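Side-chain contacts in putative spindle pole body component alp6 protein (Chaetomium thermophilum, PDB 6L7R), which is the N-terminal part of GCP3, a TUBGCP-family protein that probably binds gamma-tubulin and microtubule minus ends: residues Q7-N10 against N11-S15; H19-P22 against A23-G26; A97-Y100 against L101-Q104; D62-K65 against R66-S70. All coordinates share one frame; numbering follows the deposited sequence.

Interaction 1. Residues Q7-N10 against N11-S15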
ATOM      1  N   GLN A   7      -0.316   5.832 -15.869  1.00 27.55           N
ATOM      2  CA  GLN A   7      -1.663   6.388 -15.714  1.00 32.19           C
ATOM      3  C   GLN A   7      -2.416   5.730 -14.560  1.00 27.64           C
ATOM      4  O   GLN A   7      -2.996   6.416 -13.711  1.00 24.67           O
ATOM      5  CB  GLN A   7      -2.452   6.234 -17.011  1.00 32.71           C
ATOM      6  CG  GLN A   7      -3.811   6.905 -16.954  1.00 36.00           C
ATOM      7  CD  GLN A   7      -3.696   8.399 -16.718  1.00 50.39           C
ATOM      8  OE1 GLN A   7      -4.037   8.908 -15.645  1.00 53.96           O
ATOM      9  NE2 GLN A   7      -3.198   9.111 -17.722  1.00 48.32           N
ATOM     10  N   ARG A   8      -2.432   4.396 -14.517  1.00 26.68           N
ATOM     11  CA  ARG A   8      -3.176   3.725 -13.451  1.00 26.81           C
ATOM     12  C   ARG A   8      -2.535   3.942 -12.088  1.00 24.51           C
ATOM     13  O   ARG A   8      -3.238   3.985 -11.067  1.00 27.81           O
ATOM     14  CB  ARG A   8      -3.314   2.233 -13.771  1.00 31.81           C
ATOM     15  CG  ARG A   8      -3.963   1.996 -15.121  1.00 46.45           C
ATOM     16  CD  ARG A   8      -4.782   0.730 -15.160  1.00 56.69           C
ATOM     17  NE  ARG A   8      -3.966  -0.463 -14.959  1.00 63.80           N
ATOM     18  CZ  ARG A   8      -4.465  -1.652 -14.631  1.00 70.59           C
ATOM     19  NH1 ARG A   8      -5.775  -1.799 -14.471  1.00 68.83           N
ATOM     20  NH2 ARG A   8      -3.659  -2.693 -14.463  1.00 72.69           N
ATOM     21  N   ILE A   9      -1.213   4.111 -12.048  1.00 23.02           N
ATOM     22  CA  ILE A   9      -0.541   4.380 -10.779  1.00 20.17           C
ATOM     23  C   ILE A   9      -0.858   5.789 -10.295  1.00 25.89           C
ATOM     24  O   ILE A   9      -1.186   6.000  -9.124  1.00 25.19           O
ATOM     25  CB  ILE A   9       0.971   4.141 -10.938  1.00 22.01           C
ATOM     26  CG1 ILE A   9       1.251   2.639 -11.134  1.00 25.15           C
ATOM     27  CG2 ILE A   9       1.747   4.739  -9.764  1.00 21.34           C
ATOM     28  CD1 ILE A   9       2.637   2.336 -11.683  1.00 23.83           C
ATOM     29  N   ASN A  10      -0.814   6.769 -11.194  1.00 22.19           N
ATOM     30  CA  ASN A  10      -1.131   8.137 -10.799  1.00 21.04           C
ATOM     31  C   ASN A  10      -2.592   8.287 -10.381  1.00 19.97           C
ATOM     32  O   ASN A  10      -2.901   9.057  -9.465  1.00 25.71           O
ATOM     33  CB  ASN A  10      -0.810   9.104 -11.945  1.00 24.15           C
ATOM     34  CG  ASN A  10       0.681   9.300 -12.141  1.00 34.50           C
ATOM     35  OD1 ASN A  10       1.482   9.029 -11.244  1.00 32.96           O
ATOM     36  ND2 ASN A  10       1.060   9.787 -13.317  1.00 33.26           N
ATOM     37  N   ASN A  11      -3.510   7.603 -11.064  1.00 21.66           N
ATOM     38  CA  ASN A  11      -4.901   7.630 -10.623  1.00 29.09           C
ATOM     39  C   ASN A  11      -5.026   7.076  -9.207  1.00 27.64           C
ATOM     40  O   ASN A  11      -5.788   7.604  -8.385  1.00 24.86           O
ATOM     41  CB  ASN A  11      -5.790   6.834 -11.583  1.00 31.06           C
ATOM     42  CG  ASN A  11      -5.954   7.511 -12.926  1.00 39.66           C
ATOM     43  OD1 ASN A  11      -5.667   8.698 -13.079  1.00 37.01           O
ATOM     44  ND2 ASN A  11      -6.436   6.758 -13.907  1.00 39.87           N
ATOM     45  N   ALA A  12      -4.265   6.024  -8.898  1.00 24.99           N
ATOM     46  CA  ALA A  12      -4.279   5.477  -7.547  1.00 28.41           C
ATOM     47  C   ALA A  12      -3.657   6.453  -6.557  1.00 30.62           C
ATOM     48  O   ALA A  12      -4.145   6.603  -5.423  1.00 26.74           O
ATOM     49  CB  ALA A  12      -3.546   4.137  -7.517  1.00 25.58           C
ATOM     50  N   ILE A  13      -2.581   7.133  -6.965  1.00 28.41           N
ATOM     51  CA  ILE A  13      -1.965   8.109  -6.072  1.00 28.34           C
ATOM     52  C   ILE A  13      -2.951   9.218  -5.752  1.00 25.69           C
ATOM     53  O   ILE A  13      -3.081   9.634  -4.593  1.00 26.56           O
ATOM     54  CB  ILE A  13      -0.666   8.667  -6.676  1.00 26.18           C
ATOM     55  CG1 ILE A  13       0.414   7.578  -6.714  1.00 27.89           C
ATOM     56  CG2 ILE A  13      -0.194   9.891  -5.859  1.00 26.16           C
ATOM     57  CD1 ILE A  13       1.636   7.947  -7.576  1.00 31.78           C
ATOM     58  N   ASP A  14      -3.666   9.712  -6.769  1.00 26.03           N
ATOM     59  CA  ASP A  14      -4.684  10.732  -6.524  1.00 25.32           C
ATOM     60  C   ASP A  14      -5.669  10.265  -5.463  1.00 28.06           C
ATOM     61  O   ASP A  14      -6.018  11.015  -4.542  1.00 27.27           O
ATOM     62  CB  ASP A  14      -5.448  11.053  -7.811  1.00 27.92           C
ATOM     63  CG  ASP A  14      -4.608  11.749  -8.854  1.00 34.13           C
ATOM     64  OD1 ASP A  14      -3.586  12.386  -8.508  1.00 35.70           O
ATOM     65  OD2 ASP A  14      -5.006  11.675 -10.039  1.00 34.67           O
ATOM     66  N   SER A  15      -6.112   9.012  -5.570  1.00 25.56           N
ATOM     67  CA  SER A  15      -7.076   8.480  -4.617  1.00 27.09           C
ATOM     68  C   SER A  15      -6.484   8.420  -3.219  1.00 24.81           C
ATOM     69  O   SER A  15      -7.136   8.811  -2.242  1.00 27.06           O
ATOM     70  CB  SER A  15      -7.542   7.095  -5.069  1.00 28.61           C
ATOM     71  OG  SER A  15      -8.332   7.210  -6.233  1.00 32.88           O
TER

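Interaction 2. Residues H19-P22 against A23-G26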
ATOM      1  N   HIS A  19      -7.694  10.344   0.271  1.00 26.38           N
ATOM      2  CA  HIS A  19      -8.153   9.509   1.376  1.00 25.67           C
ATOM      3  C   HIS A  19      -7.321   9.721   2.638  1.00 28.23           C
ATOM      4  O   HIS A  19      -7.864   9.692   3.747  1.00 35.14           O
ATOM      5  CB  HIS A  19      -8.117   8.036   0.955  1.00 24.02           C
ATOM      6  CG  HIS A  19      -8.787   7.108   1.925  1.00 28.14           C
ATOM      7  ND1 HIS A  19     -10.121   7.215   2.260  1.00 34.72           N
ATOM      8  CD2 HIS A  19      -8.311   6.042   2.612  1.00 29.40           C
ATOM      9  CE1 HIS A  19     -10.435   6.260   3.119  1.00 36.65           C
ATOM     10  NE2 HIS A  19      -9.355   5.535   3.350  1.00 31.90           N
ATOM     11  N   LEU A  20      -6.005   9.909   2.501  1.00 26.24           N
ATOM     12  CA  LEU A  20      -5.122   9.975   3.661  1.00 25.62           C
ATOM     13  C   LEU A  20      -4.735  11.392   4.075  1.00 26.52           C
ATOM     14  O   LEU A  20      -4.235  11.571   5.192  1.00 26.58           O
ATOM     15  CB  LEU A  20      -3.840   9.180   3.402  1.00 27.00           C
ATOM     16  CG  LEU A  20      -4.066   7.696   3.102  1.00 32.12           C
ATOM     17  CD1 LEU A  20      -2.743   6.958   3.065  1.00 30.48           C
ATOM     18  CD2 LEU A  20      -4.985   7.104   4.155  1.00 39.48           C
ATOM     19  N   VAL A  21      -4.938  12.392   3.222  1.00 26.26           N
ATOM     20  CA  VAL A  21      -4.543  13.762   3.565  1.00 28.57           C
ATOM     21  C   VAL A  21      -5.744  14.673   3.354  1.00 33.23           C
ATOM     22  O   VAL A  21      -5.840  15.340   2.312  1.00 33.32           O
ATOM     23  CB  VAL A  21      -3.345  14.251   2.734  1.00 24.42           C
ATOM     24  CG1 VAL A  21      -2.825  15.591   3.294  1.00 24.41           C
ATOM     25  CG2 VAL A  21      -2.223  13.226   2.722  1.00 25.16           C
ATOM     26  N   PRO A  22      -6.669  14.739   4.310  1.00 32.63           N
ATOM     27  CA  PRO A  22      -7.895  15.528   4.090  1.00 40.38           C
ATOM     28  C   PRO A  22      -7.644  16.987   3.727  1.00 34.18           C
ATOM     29  O   PRO A  22      -8.410  17.547   2.933  1.00 32.18           O
ATOM     30  CB  PRO A  22      -8.634  15.397   5.429  1.00 41.91           C
ATOM     31  CG  PRO A  22      -8.145  14.111   5.995  1.00 37.30           C
ATOM     32  CD  PRO A  22      -6.708  13.994   5.585  1.00 32.32           C
ATOM     33  N   ALA A  23      -6.601  17.618   4.274  1.00 32.42           N
ATOM     34  CA  ALA A  23      -6.318  19.010   3.939  1.00 35.65           C
ATOM     35  C   ALA A  23      -5.914  19.192   2.484  1.00 35.03           C
ATOM     36  O   ALA A  23      -5.888  20.331   2.002  1.00 35.52           O
ATOM     37  CB  ALA A  23      -5.215  19.566   4.839  1.00 31.19           C
ATOM     38  N   ALA A  24      -5.587  18.105   1.781  1.00 28.70           N
ATOM     39  CA  ALA A  24      -5.204  18.156   0.381  1.00 30.59           C
ATOM     40  C   ALA A  24      -6.318  17.686  -0.544  1.00 32.16           C
ATOM     41  O   ALA A  24      -6.100  17.593  -1.754  1.00 34.06           O
ATOM     42  CB  ALA A  24      -3.942  17.317   0.147  1.00 28.56           C
ATOM     43  N   ALA A  25      -7.511  17.412  -0.010  1.00 34.95           N
ATOM     44  CA  ALA A  25      -8.554  16.739  -0.780  1.00 35.86           C
ATOM     45  C   ALA A  25      -9.609  17.669  -1.374  1.00 43.03           C
ATOM     46  O   ALA A  25     -10.405  17.216  -2.202  1.00 50.83           O
ATOM     47  CB  ALA A  25      -9.251  15.691   0.092  1.00 36.79           C
ATOM     48  N   GLY A  26      -9.644  18.947  -0.988  1.00 40.93           N
ATOM     49  CA  GLY A  26     -10.734  19.826  -1.362  1.00 40.75           C
ATOM     50  C   GLY A  26     -10.506  20.577  -2.668  1.00 37.09           C
ATOM     51  O   GLY A  26      -9.535  20.362  -3.391  1.00 34.53           O
TER
HETATM   52  O   HOH W   1      -9.432  19.821   1.620  1.00 34.67           O

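Interaction 3. Residues A97-Y100 against L101-Q104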
ATOM      1  N   ALA A  97       5.295  -9.042  -2.664  1.00 30.58           N
ATOM      2  CA  ALA A  97       5.488  -7.624  -2.398  1.00 32.47           C
ATOM      3  C   ALA A  97       4.348  -7.056  -1.569  1.00 26.72           C
ATOM      4  O   ALA A  97       4.569  -6.143  -0.761  1.00 26.33           O
ATOM      5  CB  ALA A  97       5.644  -6.860  -3.717  1.00 28.89           C
ATOM      6  N   ILE A  98       3.128  -7.569  -1.748  1.00 27.85           N
ATOM      7  CA  ILE A  98       2.039  -7.102  -0.902  1.00 26.37           C
ATOM      8  C   ILE A  98       2.300  -7.490   0.548  1.00 24.74           C
ATOM      9  O   ILE A  98       2.103  -6.685   1.466  1.00 27.19           O
ATOM     10  CB  ILE A  98       0.688  -7.626  -1.416  1.00 28.89           C
ATOM     11  CG1 ILE A  98       0.562  -7.315  -2.915  1.00 35.86           C
ATOM     12  CG2 ILE A  98      -0.429  -6.968  -0.631  1.00 27.52           C
ATOM     13  CD1 ILE A  98      -0.507  -8.093  -3.672  1.00 34.20           C
ATOM     14  N   LEU A  99       2.796  -8.705   0.775  1.00 26.74           N
ATOM     15  CA  LEU A  99       3.126  -9.111   2.137  1.00 29.86           C
ATOM     16  C   LEU A  99       4.294  -8.298   2.681  1.00 28.27           C
ATOM     17  O   LEU A  99       4.330  -7.977   3.877  1.00 32.37           O
ATOM     18  CB  LEU A  99       3.433 -10.605   2.184  1.00 26.22           C
ATOM     19  CG  LEU A  99       2.210 -11.510   2.057  1.00 34.92           C
ATOM     20  CD1 LEU A  99       2.671 -12.936   2.002  1.00 40.49           C
ATOM     21  CD2 LEU A  99       1.270 -11.315   3.243  1.00 36.44           C
ATOM     22  N   TYR A 100       5.262  -7.965   1.826  1.00 28.72           N
ATOM     23  CA  TYR A 100       6.340  -7.084   2.260  1.00 30.95           C
ATOM     24  C   TYR A 100       5.789  -5.739   2.714  1.00 26.04           C
ATOM     25  O   TYR A 100       6.198  -5.208   3.755  1.00 28.64           O
ATOM     26  CB  TYR A 100       7.356  -6.892   1.136  1.00 28.93           C
ATOM     27  CG  TYR A 100       8.655  -6.295   1.629  1.00 38.63           C
ATOM     28  CD1 TYR A 100       9.613  -7.093   2.238  1.00 41.14           C
ATOM     29  CD2 TYR A 100       8.918  -4.937   1.504  1.00 38.28           C
ATOM     30  CE1 TYR A 100      10.790  -6.568   2.703  1.00 42.16           C
ATOM     31  CE2 TYR A 100      10.106  -4.401   1.972  1.00 40.15           C
ATOM     32  CZ  TYR A 100      11.037  -5.224   2.565  1.00 44.41           C
ATOM     33  OH  TYR A 100      12.225  -4.713   3.034  1.00 46.37           O
ATOM     34  N   LEU A 101       4.835  -5.192   1.958  1.00 27.49           N
ATOM     35  CA  LEU A 101       4.208  -3.932   2.342  1.00 29.53           C
ATOM     36  C   LEU A 101       3.578  -4.039   3.723  1.00 30.40           C
ATOM     37  O   LEU A 101       3.802  -3.186   4.586  1.00 27.44           O
ATOM     38  CB  LEU A 101       3.156  -3.525   1.308  1.00 24.61           C
ATOM     39  CG  LEU A 101       2.250  -2.387   1.787  1.00 31.20           C
ATOM     40  CD1 LEU A 101       3.026  -1.071   1.780  1.00 33.44           C
ATOM     41  CD2 LEU A 101       0.981  -2.283   0.962  1.00 33.58           C
ATOM     42  N   LEU A 102       2.780  -5.088   3.952  1.00 26.71           N
ATOM     43  CA  LEU A 102       2.162  -5.254   5.263  1.00 21.31           C
ATOM     44  C   LEU A 102       3.207  -5.359   6.369  1.00 30.92           C
ATOM     45  O   LEU A 102       3.069  -4.727   7.424  1.00 35.86           O
ATOM     46  CB  LEU A 102       1.247  -6.483   5.267  1.00 22.33           C
ATOM     47  CG  LEU A 102       0.084  -6.430   4.276  1.00 29.27           C
ATOM     48  CD1 LEU A 102      -0.862  -7.609   4.487  1.00 29.72           C
ATOM     49  CD2 LEU A 102      -0.686  -5.135   4.409  1.00 27.01           C
ATOM     50  N   HIS A 103       4.269  -6.140   6.148  1.00 26.60           N
ATOM     51  CA  HIS A 103       5.313  -6.243   7.166  1.00 31.38           C
ATOM     52  C   HIS A 103       5.894  -4.873   7.499  1.00 28.35           C
ATOM     53  O   HIS A 103       6.155  -4.568   8.670  1.00 32.09           O
ATOM     54  CB  HIS A 103       6.421  -7.182   6.699  1.00 33.56           C
ATOM     55  CG  HIS A 103       7.680  -7.067   7.503  1.00 39.72           C
ATOM     56  ND1 HIS A 103       7.825  -7.636   8.750  1.00 48.49           N
ATOM     57  CD2 HIS A 103       8.849  -6.434   7.240  1.00 42.05           C
ATOM     58  CE1 HIS A 103       9.033  -7.368   9.218  1.00 46.21           C
ATOM     59  NE2 HIS A 103       9.673  -6.639   8.320  1.00 46.70           N
ATOM     60  N   GLN A 104       6.097  -4.031   6.483  1.00 29.84           N
ATOM     61  CA  GLN A 104       6.673  -2.710   6.732  1.00 30.17           C
ATOM     62  C   GLN A 104       5.734  -1.830   7.553  1.00 33.70           C
ATOM     63  O   GLN A 104       6.189  -1.023   8.370  1.00 34.40           O
ATOM     64  CB  GLN A 104       7.007  -2.028   5.403  1.00 27.46           C
ATOM     65  CG  GLN A 104       8.094  -2.726   4.617  1.00 29.41           C
ATOM     66  CD  GLN A 104       9.469  -2.536   5.228  1.00 46.31           C
ATOM     67  OE1 GLN A 104       9.964  -3.395   5.964  1.00 49.13           O
ATOM     68  NE2 GLN A 104      10.093  -1.402   4.931  1.00 50.81           N
TER

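Interaction 4. Residues D62-K65 against R66-S70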
ATOM      1  N   ASP A  62       8.217 -15.072   6.217  1.00 50.72           N
ATOM      2  CA  ASP A  62       9.107 -15.428   7.319  1.00 49.77           C
ATOM      3  C   ASP A  62       9.350 -14.235   8.234  1.00 49.21           C
ATOM      4  O   ASP A  62       9.431 -14.390   9.459  1.00 46.94           O
ATOM      5  CB  ASP A  62      10.429 -15.965   6.775  1.00 56.58           C
ATOM      6  CG  ASP A  62      10.375 -17.445   6.478  1.00 67.48           C
ATOM      7  OD1 ASP A  62      10.756 -17.842   5.358  1.00 70.47           O
ATOM      8  OD2 ASP A  62       9.954 -18.214   7.368  1.00 73.30           O
ATOM      9  N   LEU A  63       9.471 -13.035   7.656  1.00 47.17           N
ATOM     10  CA  LEU A  63       9.592 -11.835   8.475  1.00 48.08           C
ATOM     11  C   LEU A  63       8.333 -11.610   9.300  1.00 45.95           C
ATOM     12  O   LEU A  63       8.410 -11.226  10.472  1.00 51.33           O
ATOM     13  CB  LEU A  63       9.873 -10.615   7.595  1.00 53.40           C
ATOM     14  CG  LEU A  63      11.287 -10.415   7.042  1.00 57.10           C
ATOM     15  CD1 LEU A  63      11.301  -9.289   6.027  1.00 54.24           C
ATOM     16  CD2 LEU A  63      12.258 -10.123   8.166  1.00 54.24           C
ATOM     17  N   ILE A  64       7.163 -11.847   8.701  1.00 42.46           N
ATOM     18  CA  ILE A  64       5.908 -11.642   9.417  1.00 42.21           C
ATOM     19  C   ILE A  64       5.757 -12.664  10.538  1.00 42.56           C
ATOM     20  O   ILE A  64       5.363 -12.321  11.659  1.00 46.56           O
ATOM     21  CB  ILE A  64       4.720 -11.692   8.442  1.00 38.78           C
ATOM     22  CG1 ILE A  64       4.731 -10.469   7.518  1.00 39.24           C
ATOM     23  CG2 ILE A  64       3.406 -11.786   9.204  1.00 42.16           C
ATOM     24  CD1 ILE A  64       3.725 -10.550   6.384  1.00 39.29           C
ATOM     25  N   LYS A  65       6.075 -13.932  10.263  1.00 42.47           N
ATOM     26  CA  LYS A  65       5.937 -14.954  11.294  1.00 51.71           C
ATOM     27  C   LYS A  65       6.830 -14.650  12.492  1.00 56.18           C
ATOM     28  O   LYS A  65       6.375 -14.681  13.641  1.00 53.59           O
ATOM     29  CB  LYS A  65       6.258 -16.335  10.717  1.00 58.02           C
ATOM     30  CG  LYS A  65       5.437 -17.466  11.329  1.00 69.19           C
ATOM     31  CD  LYS A  65       5.987 -18.837  10.955  1.00 73.09           C
ATOM     32  CE  LYS A  65       6.252 -18.944   9.455  1.00 76.24           C
ATOM     33  NZ  LYS A  65       5.027 -18.751   8.621  1.00 75.03           N
ATOM     34  N   ARG A  66       8.107 -14.348  12.246  1.00 56.73           N
ATOM     35  CA  ARG A  66       9.009 -14.100  13.367  1.00 66.45           C
ATOM     36  C   ARG A  66       8.621 -12.835  14.119  1.00 71.19           C
ATOM     37  O   ARG A  66       8.805 -12.756  15.339  1.00 73.48           O
ATOM     38  CB  ARG A  66      10.458 -14.025  12.886  1.00 64.73           C
ATOM     39  CG  ARG A  66      11.171 -15.373  12.867  1.00 73.94           C
ATOM     40  CD  ARG A  66      10.851 -16.204  14.113  1.00 81.16           C
ATOM     41  NE  ARG A  66      11.773 -17.326  14.289  1.00 86.67           N
ATOM     42  CZ  ARG A  66      11.423 -18.609  14.238  1.00 84.05           C
ATOM     43  NH1 ARG A  66      10.162 -18.949  14.014  1.00 86.08           N
ATOM     44  NH2 ARG A  66      12.338 -19.553  14.409  1.00 84.02           N
ATOM     45  N   ARG A  67       8.074 -11.847  13.413  1.00 67.88           N
ATOM     46  CA  ARG A  67       7.503 -10.685  14.084  1.00 64.37           C
ATOM     47  C   ARG A  67       6.345 -11.097  14.990  1.00 57.51           C
ATOM     48  O   ARG A  67       6.271 -10.673  16.148  1.00 53.35           O
ATOM     49  CB  ARG A  67       7.058  -9.659  13.041  1.00 62.94           C
ATOM     50  CG  ARG A  67       6.049  -8.640  13.525  1.00 64.72           C
ATOM     51  CD  ARG A  67       6.691  -7.305  13.811  1.00 71.06           C
ATOM     52  NE  ARG A  67       5.696  -6.279  14.112  1.00 73.24           N
ATOM     53  CZ  ARG A  67       5.993  -5.064  14.559  1.00 72.17           C
ATOM     54  NH1 ARG A  67       7.258  -4.721  14.755  1.00 73.42           N
ATOM     55  NH2 ARG A  67       5.027  -4.194  14.811  1.00 70.20           N
ATOM     56  N   LEU A  68       5.455 -11.963  14.491  1.00 52.07           N
ATOM     57  CA  LEU A  68       4.258 -12.364  15.231  1.00 51.81           C
ATOM     58  C   LEU A  68       4.540 -13.271  16.426  1.00 64.75           C
ATOM     59  O   LEU A  68       3.627 -13.495  17.229  1.00 69.80           O
ATOM     60  CB  LEU A  68       3.259 -13.067  14.309  1.00 44.06           C
ATOM     61  CG  LEU A  68       2.486 -12.183  13.332  1.00 46.92           C
ATOM     62  CD1 LEU A  68       1.533 -13.020  12.493  1.00 47.43           C
ATOM     63  CD2 LEU A  68       1.739 -11.080  14.067  1.00 45.73           C
ATOM     64  N   ILE A  69       5.743 -13.827  16.568  1.00 69.15           N
ATOM     65  CA  ILE A  69       6.004 -14.556  17.807  1.00 70.95           C
ATOM     66  C   ILE A  69       6.282 -13.584  18.944  1.00 71.57           C
ATOM     67  O   ILE A  69       6.064 -13.925  20.114  1.00 73.53           O
ATOM     68  CB  ILE A  69       7.151 -15.575  17.651  1.00 73.23           C
ATOM     69  CG1 ILE A  69       8.514 -14.880  17.581  1.00 73.95           C
ATOM     70  CG2 ILE A  69       6.924 -16.447  16.424  1.00 71.74           C
ATOM     71  CD1 ILE A  69       9.316 -14.942  18.868  1.00 78.62           C
ATOM     72  N   SER A  70       6.732 -12.372  18.623  1.00 64.67           N
ATOM     73  CA  SER A  70       6.965 -11.329  19.628  1.00 72.73           C
ATOM     74  C   SER A  70       5.671 -10.561  19.863  1.00 68.62           C
ATOM     75  O   SER A  70       5.037 -10.695  20.918  1.00 65.41           O
ATOM     76  CB  SER A  70       8.094 -10.407  19.169  1.00 75.82           C
ATOM     77  OG  SER A  70       9.152 -11.168  18.611  1.00 80.45           O
TER

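Interaction 1. Residues Q7-N10 against N11-S15
N11, A12, I13 and D14 donate their backbone N-H groups to the carbonyls of Q7, R8, I9 and N10, four consecutive i to i+4 bonds of helix 6-20. The D14 bond, D14 N to N10 O at 2.9 Å, is nearly straight at 167°.

Apolar contact follows the same spacing: I13 CD1 meets I9 CG2 at 3.9 Å, the two branched chains crossing at a slant. Other carbons of I13 pack against oxygens. The methylene CG1 rests on I9 O at 3.3 Å, and the methyl CD1 comes within 3.8 Å of N10 OD1, which has a weak hydrogen bond from R43.

Carboxylate and carbonyl meet at D14. With CG beside its own backbone N (chi1 -68°), the acid group sits 3.2 Å, CG to O, from N10 O; the D14 side chain also touches F39. An alanine here would remove the carboxylate, and F39 would probably lose part of the side chain packed against it.

I13 packs on F39 and V42 of helix 29-47, and both isoleucines pack on another protein chain. D14 OD2 and N10 O, two acceptors 3.4 Å apart, probably add no attraction, so the contact rests mainly on the backbone bonds and the I9-I13 pair.

Interaction 2. Residues H19-P22 against A23-G26
A23 follows P22 in a short 3-10 turn just beyond helix 6-20, which the chain leaves at V21. The A23 carbonyl oxygen accepts a weak hydrogen bond from R34 of helix 29-47, while its methyl lies against an apolar side chain of another protein.

A24 makes the first i to i+3 bond, A24 N to V21 O at 2.8 Å, with an N-H...O angle of 154°. Its methyl touches V21 CG1 at 3.8 Å. That contact depends on the valine torsion: CG1 lies opposite the backbone N and beside the carbonyl carbon (chi1 -170°), on the side where A24 comes round.

A25 adds the second such bond, A25 N to P22 O at 3.1 Å, its donor well above the carbonyl plane (66° out of it). A25 CB also rests 3.5 Å from P22 O.

At G26 the link is through water: one molecule donates to P22 O at 2.8 Å and accepts a weak bond from G26 N at the same distance. P22 O is thus gripped by both a backbone amide and a water.

P22 has no N-H to give, consistent with the helix ending here, and the chain continues on two i to i+3 bonds, with the V21-A24 pair as a small apolar contact.

Interaction 3. Residues A97-Y100 against L101-Q104
H103 and L99 share the straightest of four backbone bonds that join A97-Y100 to L101-Q104: H103 N reaches L99 O at 2.9 Å with an N-H...O angle of 167°. L101 N to A97 O, also 2.9 Å, L102 N to I98 O and Q104 N to Y100 O complete the i to i+4 set.

Outward from these bonds, the side chain of Q104 lies against the phenol of Y100. Its CG is 3.7 Å from Y100 CE2 and 3.2 Å from Y100 O, so the methylene touches both the ring and the backbone of the same residue. The ring reaches this place because CG swings opposite the backbone N (chi1 -165°), while the chain of Q104 bends at chi2 and so lies against the ring, the amide and ring planes 17° apart. Q104 OE1 stays 3.9 Å from Y100 OH. With a serine in place of Y100, Q104 would probably lose the ring its CG and amide lie against and be less restrained in its turning, and S51 and I53 would lose the ring they pack against.

The leucine pair L99 CD2 - L102 CD1 is loose at 4.5 Å; L101 CB lies 3.3 Å from I98 O, along the backbone.

L99 and H103 face helix 59-70, whereas A97, I98, L101 and Q104 pack on another protein, making this a largely buried helix sandwiched between its own helical bundle and a binding partner.

Interaction 4. Residues D62-K65 against R66-S70
L68 lies alongside I64, both side chains pointing the same way, with L68 CD1 against I64 CG2 at 4.0 Å. The leucine CG stands beside its own backbone N (chi1 -74°), which also brings it to 3.3 Å from I64 O, so that one residue rests on both the methyl branch and the carbonyl of the residue a turn earlier. The backbone bond between the same two residues, L68 N to I64 O at 2.9 Å, fixes their spacing. Both side chains also touch F79 of helix 76-88 and pack on apolar side chains of another protein.

Two more backbone bonds precede this one: R66 N to D62 O, 3.1 Å and almost straight at 170°, and R67 N to L63 O, with R67 CB resting 3.3 Å from the same carbonyl oxygen. The last, I69 N to K65 O at 3.1 Å, is weak. I69 CG2 nevertheless sits 3.3 Å from K65 O, placed there because CG2 is the branch that lies beside the backbone N.

D62 OD2 and R66 NH1 are 6.7 Å apart and not in contact, so any attraction between their opposite charges is probably diffuse.

I64 together with L63 faces H103, and I64 also meets L99, both residues of helix 95-105. Isoleucine and leucine one turn apart on the inner face, acidic and basic residues on the outer, are the pattern of an amphipathic helix in an all-helical bundle.

From the N terminus, interaction 1 lies within helix 6-20 and interaction 2 forms the turn that follows it, leading on to helix 29-47; their centres are 15 Å apart. Interaction 4 comes next, in helix 59-70, and interaction 3 last, in helix 95-105. Each is local, joining residues three or four apart in adjoining segments, so none closes a long loop and none nests in or crosses another. Interactions 3 and 4 touch, L99 O lying 3.6 Å from I64 CD1, and so join helices 59-70 and 95-105. Interactions 1 and 2 lie across the chain's centre from interaction 4, and another protein chain packs on all four.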